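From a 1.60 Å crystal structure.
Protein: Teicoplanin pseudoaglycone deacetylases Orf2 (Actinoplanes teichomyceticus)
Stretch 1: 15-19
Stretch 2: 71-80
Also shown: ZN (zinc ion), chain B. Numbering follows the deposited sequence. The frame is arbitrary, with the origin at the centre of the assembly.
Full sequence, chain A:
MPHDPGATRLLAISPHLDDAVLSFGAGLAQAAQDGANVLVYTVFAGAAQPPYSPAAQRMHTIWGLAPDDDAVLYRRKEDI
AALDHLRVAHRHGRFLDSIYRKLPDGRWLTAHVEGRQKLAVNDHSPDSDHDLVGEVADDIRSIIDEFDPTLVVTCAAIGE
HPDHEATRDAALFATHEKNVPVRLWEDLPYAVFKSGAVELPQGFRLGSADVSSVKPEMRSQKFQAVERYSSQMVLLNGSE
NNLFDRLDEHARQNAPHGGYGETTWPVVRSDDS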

ATOM      1  N   PRO A  15       0.093  -2.435  -1.456  1.00 14.40           N
ATOM      2  CA  PRO A  15       1.347  -3.198  -1.320  1.00 14.62           C
ATOM      3  C   PRO A  15       1.331  -4.045  -0.059  1.00 14.92           C
ATOM      4  O   PRO A  15       1.560  -5.262  -0.141  1.00 15.41           O
ATOM      5  CB  PRO A  15       2.450  -2.115  -1.246  1.00 14.79           C
ATOM      6  CG  PRO A  15       1.798  -0.856  -1.595  1.00 17.48           C
ATOM      7  CD  PRO A  15       0.309  -0.979  -1.411  1.00 15.93           C
ATOM      8  N   HIS A  16       1.065  -3.421   1.093  1.00 13.55           N
ATOM      9  CA  HIS A  16       1.130  -4.100   2.384  1.00 14.47           C
ATOM     10  C   HIS A  16      -0.197  -4.033   3.094  1.00 15.27           C
ATOM     11  O   HIS A  16      -1.099  -3.299   2.689  1.00 15.53           O
ATOM     12  CB  HIS A  16       2.161  -3.442   3.301  1.00 15.50           C
ATOM     13  CG  HIS A  16       3.538  -3.433   2.740  1.00 14.94           C
ATOM     14  ND1 HIS A  16       4.236  -2.266   2.503  1.00 15.79           N
ATOM     15  CD2 HIS A  16       4.364  -4.448   2.394  1.00 16.15           C
ATOM     16  CE1 HIS A  16       5.433  -2.568   2.033  1.00 16.99           C
ATOM     17  NE2 HIS A  16       5.526  -3.884   1.937  1.00 16.86           N
ATOM     18  N   LEU A  17      -0.300  -4.808   4.173  1.00 15.71           N
ATOM     19  CA  LEU A  17      -1.503  -4.858   4.993  1.00 16.86           C
ATOM     20  C   LEU A  17      -1.582  -3.624   5.898  1.00 17.86           C
ATOM     21  O   LEU A  17      -1.173  -3.661   7.070  1.00 19.08           O
ATOM     22  CB  LEU A  17      -1.522  -6.175   5.790  1.00 17.51           C
ATOM     23  CG  LEU A  17      -1.537  -7.452   4.935  1.00 15.66           C
ATOM     24  CD1 LEU A  17      -1.041  -8.643   5.698  1.00 16.76           C
ATOM     25  CD2 LEU A  17      -2.977  -7.732   4.410  1.00 18.84           C
ATOM     26  N   ASP A  18      -2.088  -2.538   5.314  1.00 17.57           N
ATOM     27  CA  ASP A  18      -2.316  -1.237   5.973  1.00 18.04           C
ATOM     28  C   ASP A  18      -2.347  -0.081   4.978  1.00 17.36           C
ATOM     29  O   ASP A  18      -2.982   0.929   5.238  1.00 17.06           O
ATOM     30  CB  ASP A  18      -1.305  -0.925   7.085  1.00 18.58           C
ATOM     31  CG  ASP A  18       0.168  -0.944   6.607  1.00 20.70           C
ATOM     32  OD1 ASP A  18       0.465  -1.104   5.406  1.00 22.32           O
ATOM     33  OD2 ASP A  18       1.049  -0.831   7.489  1.00 27.13           O
ATOM     34  N   ASP A  19      -1.665  -0.210   3.843  1.00 17.10           N
ATOM     35  CA  ASP A  19      -1.398   0.969   3.009  1.00 15.96           C
ATOM     36  C   ASP A  19      -2.670   1.565   2.419  1.00 16.53           C
ATOM     37  O   ASP A  19      -2.835   2.787   2.409  1.00 17.12           O
ATOM     38  CB  ASP A  19      -0.406   0.655   1.877  1.00 16.73           C
ATOM     39  CG  ASP A  19       1.002   0.418   2.381  1.00 16.34           C
ATOM     40  OD1 ASP A  19       1.569   1.303   3.052  1.00 17.61           O
ATOM     41  OD2 ASP A  19       1.552  -0.661   2.100  1.00 16.74           O
TER
HETATM   42 ZN    ZN B 274       3.529  -0.321   2.813  1.00 18.53          ZN
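Stretch 2, residues 71-80: AVLYRRKEDI

Residues 71-80 form one continuous α-helix, held by i to i+4 backbone bonds from Arg75 N to Ala71 O (2.9 Å) through Ile80 N to Arg76 O (3.0 Å), and the helix runs on beyond Ile80. It packs against a short segment of stretch 1 that leads into a helix at Asp19 and carries zinc ligands; the two segments bury 294 Å² between them, and their backbones come nearest at Leu17 and Asp79, with 5.8 Å from CA to CA. Pro15 lies out of reach of the helix. His16 is chiefly a metal ligand, its ND1 2.1 Å from ZN, and touches the helix only lightly, CB lying 4.2 Å from Arg75 NH2. Leu17 is the centre of the contact. Its CB points toward the helix, which passes it with Val72, Arg75, Arg76 and Asp79 in chain order: CD1 of the m,t side chain lies 4.4 Å from Val72 O, 3.7 Å from Arg75 CB and 4.0 Å from Arg76 CG, and CD2 sits 3.6 Å from Asp79 CG, so the leucine meets residues from successive turns. The backbone of Leu17 is engaged as well: Arg75, bending at chi3 (p), donates from NH2 to Leu17 O (3.0 Å), which lies at the edge of the guanidinium, near its plane. Water 2 bridges the same pair, accepting from Arg75 NE (2.8 Å) and donating to Leu17 O (2.8 Å) and Glu78 OE1 (2.8 Å). Asp18 starts sideways at CB, but its carboxylate approaches Arg75, and Asp18 OD2 forms a salt bridge with Arg75 NH2 at 3.4 Å. Its OD1 accepts from water 3 (2.6 Å), whose oxygen is 2.1 Å from ZN, so one carboxylate connects Arg75 to the metal's water shell. Asp19 makes no contact with stretch 2; it binds ZN through OD2 (2.1 Å) and OD1 (2.6 Å), and OD2 also accepts from His16 N (3.0 Å).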

ATOM      1  N   ALA A  71       3.527 -13.492  12.040  1.00 19.98           N
ATOM      2  CA  ALA A  71       3.192 -12.088  11.878  1.00 20.35           C
ATOM      3  C   ALA A  71       2.221 -11.851  10.747  1.00 19.37           C
ATOM      4  O   ALA A  71       1.340 -11.007  10.862  1.00 19.67           O
ATOM      5  CB  ALA A  71       4.455 -11.261  11.682  1.00 20.88           C
ATOM      6  N   VAL A  72       2.403 -12.576   9.643  1.00 18.89           N
ATOM      7  CA  VAL A  72       1.521 -12.401   8.499  1.00 18.37           C
ATOM      8  C   VAL A  72       0.074 -12.737   8.900  1.00 18.25           C
ATOM      9  O   VAL A  72      -0.848 -12.009   8.525  1.00 17.64           O
ATOM     10  CB  VAL A  72       1.956 -13.254   7.289  1.00 18.61           C
ATOM     11  CG1 VAL A  72       0.920 -13.149   6.153  1.00 17.44           C
ATOM     12  CG2 VAL A  72       3.339 -12.821   6.805  1.00 18.88           C
ATOM     13  N   LEU A  73      -0.129 -13.825   9.643  1.00 19.81           N
ATOM     14  CA  LEU A  73      -1.476 -14.161  10.122  1.00 20.96           C
ATOM     15  C   LEU A  73      -2.061 -13.029  10.972  1.00 20.42           C
ATOM     16  O   LEU A  73      -3.198 -12.614  10.740  1.00 21.36           O
ATOM     17  CB  LEU A  73      -1.501 -15.490  10.902  1.00 21.26           C
ATOM     18  CG  LEU A  73      -2.881 -15.978  11.354  1.00 23.77           C
ATOM     19  CD1 LEU A  73      -3.807 -16.201  10.150  1.00 25.00           C
ATOM     20  CD2 LEU A  73      -2.735 -17.239  12.171  1.00 23.35           C
ATOM     21  N   TYR A  74      -1.284 -12.524  11.934  1.00 20.51           N
ATOM     22  CA  TYR A  74      -1.732 -11.414  12.784  1.00 21.52           C
ATOM     23  C   TYR A  74      -2.135 -10.226  11.919  1.00 20.66           C
ATOM     24  O   TYR A  74      -3.198  -9.639  12.121  1.00 20.31           O
ATOM     25  CB  TYR A  74      -0.650 -10.974  13.776  1.00 22.89           C
ATOM     26  CG  TYR A  74      -0.597 -11.766  15.068  1.00 26.46           C
ATOM     27  CD1 TYR A  74       0.139 -12.944  15.149  1.00 28.29           C
ATOM     28  CD2 TYR A  74      -1.259 -11.322  16.212  1.00 28.25           C
ATOM     29  CE1 TYR A  74       0.201 -13.693  16.321  1.00 28.98           C
ATOM     30  CE2 TYR A  74      -1.199 -12.068  17.413  1.00 28.68           C
ATOM     31  CZ  TYR A  74      -0.465 -13.252  17.447  1.00 29.21           C
ATOM     32  OH  TYR A  74      -0.393 -13.998  18.604  1.00 30.17           O
ATOM     33  N   ARG A  75      -1.303  -9.889  10.935  1.00 18.95           N
ATOM     34  CA  ARG A  75      -1.546  -8.724  10.097  1.00 18.17           C
ATOM     35  C   ARG A  75      -2.720  -8.916   9.149  1.00 17.41           C
ATOM     36  O   ARG A  75      -3.467  -7.973   8.839  1.00 17.58           O
ATOM     37  CB  ARG A  75      -0.264  -8.343   9.338  1.00 18.56           C
ATOM     38  CG  ARG A  75       0.827  -7.821  10.259  1.00 19.13           C
ATOM     39  CD  ARG A  75       1.953  -7.182   9.457  1.00 20.04           C
ATOM     40  NE  ARG A  75       1.521  -5.949   8.806  1.00 22.34           N
ATOM     41  CZ  ARG A  75       2.272  -5.259   7.948  1.00 24.20           C
ATOM     42  NH1 ARG A  75       3.476  -5.702   7.621  1.00 24.91           N
ATOM     43  NH2 ARG A  75       1.812  -4.144   7.397  1.00 23.54           N
ATOM     44  N   ARG A  76      -2.903 -10.153   8.685  1.00 16.64           N
ATOM     45  CA  ARG A  76      -4.040 -10.453   7.845  1.00 17.46           C
ATOM     46  C   ARG A  76      -5.319 -10.262   8.640  1.00 17.37           C
ATOM     47  O   ARG A  76      -6.287  -9.722   8.100  1.00 18.57           O
ATOM     48  CB  ARG A  76      -3.996 -11.892   7.343  1.00 16.86           C
ATOM     49  CG  ARG A  76      -3.138 -12.063   6.107  1.00 16.79           C
ATOM     50  CD  ARG A  76      -3.202 -13.524   5.663  1.00 19.07           C
ATOM     51  NE  ARG A  76      -2.412 -13.751   4.457  1.00 19.96           N
ATOM     52  CZ  ARG A  76      -2.604 -14.777   3.630  1.00 21.62           C
ATOM     53  NH1 ARG A  76      -3.592 -15.634   3.861  1.00 24.03           N
ATOM     54  NH2 ARG A  76      -1.842 -14.926   2.563  1.00 23.15           N
ATOM     55  N   LYS A  77      -5.327 -10.716   9.896  1.00 18.69           N
ATOM     56  CA  LYS A  77      -6.526 -10.551  10.744  1.00 18.88           C
ATOM     57  C   LYS A  77      -6.826  -9.078  11.001  1.00 19.18           C
ATOM     58  O   LYS A  77      -7.988  -8.665  10.948  1.00 19.90           O
ATOM     59  CB  LYS A  77      -6.402 -11.317  12.061  1.00 19.79           C
ATOM     60  CG  LYS A  77      -6.431 -12.824  11.853  1.00 22.05           C
ATOM     61  CD  LYS A  77      -6.368 -13.565  13.180  1.00 28.12           C
ATOM     62  CE  LYS A  77      -6.557 -15.057  12.953  1.00 30.72           C
ATOM     63  NZ  LYS A  77      -6.292 -15.834  14.196  1.00 32.66           N
ATOM     64  N   GLU A  78      -5.782  -8.279  11.226  1.00 18.91           N
ATOM     65  CA  GLU A  78      -5.953  -6.826  11.370  1.00 18.90           C
ATOM     66  C   GLU A  78      -6.571  -6.204  10.131  1.00 18.54           C
ATOM     67  O   GLU A  78      -7.470  -5.355  10.234  1.00 18.71           O
ATOM     68  CB  GLU A  78      -4.614  -6.131  11.639  1.00 18.66           C
ATOM     69  CG  GLU A  78      -4.033  -6.394  12.981  1.00 21.07           C
ATOM     70  CD  GLU A  78      -2.651  -5.792  13.162  1.00 20.34           C
ATOM     71  OE1 GLU A  78      -2.053  -5.259  12.193  1.00 19.65           O
ATOM     72  OE2 GLU A  78      -2.152  -5.898  14.292  1.00 22.82           O
ATOM     73  N   ASP A  79      -6.083  -6.614   8.957  1.00 18.00           N
ATOM     74  CA  ASP A  79      -6.545  -6.080   7.691  1.00 17.79           C
ATOM     75  C   ASP A  79      -8.025  -6.404   7.476  1.00 18.65           C
ATOM     76  O   ASP A  79      -8.798  -5.572   7.001  1.00 19.38           O
ATOM     77  CB  ASP A  79      -5.700  -6.658   6.559  1.00 17.76           C
ATOM     78  CG  ASP A  79      -5.991  -6.029   5.217  1.00 19.23           C
ATOM     79  OD1 ASP A  79      -5.785  -4.793   5.041  1.00 19.27           O
ATOM     80  OD2 ASP A  79      -6.402  -6.769   4.304  1.00 19.40           O
ATOM     81  N   ILE A  80      -8.423  -7.621   7.838  1.00 19.06           N
ATOM     82  CA  ILE A  80      -9.818  -8.010   7.676  1.00 19.74           C
ATOM     83  C   ILE A  80     -10.717  -7.180   8.600  1.00 19.45           C
ATOM     84  O   ILE A  80     -11.777  -6.729   8.160  1.00 21.41           O
ATOM     85  CB  ILE A  80      -9.994  -9.513   7.930  1.00 18.99           C
ATOM     86  CG1 ILE A  80      -9.258 -10.299   6.830  1.00 19.37           C
ATOM     87  CG2 ILE A  80     -11.484  -9.906   7.983  1.00 22.12           C
ATOM     88  CD1 ILE A  80      -9.099 -11.796   7.160  1.00 20.49           C
TER
HETATM   89  O   HOH W   1      -4.469  -3.765   2.884  1.00 23.00           O
HETATM   90  O   HOH W   2      -0.846  -4.741   9.686  1.00 28.86           O
HETATM   91  O   HOH W   3       2.914  -0.737   4.788  1.00 19.58           O
HETATM   92  O   HOH W   4       5.218   0.472   3.541  1.00 22.42           O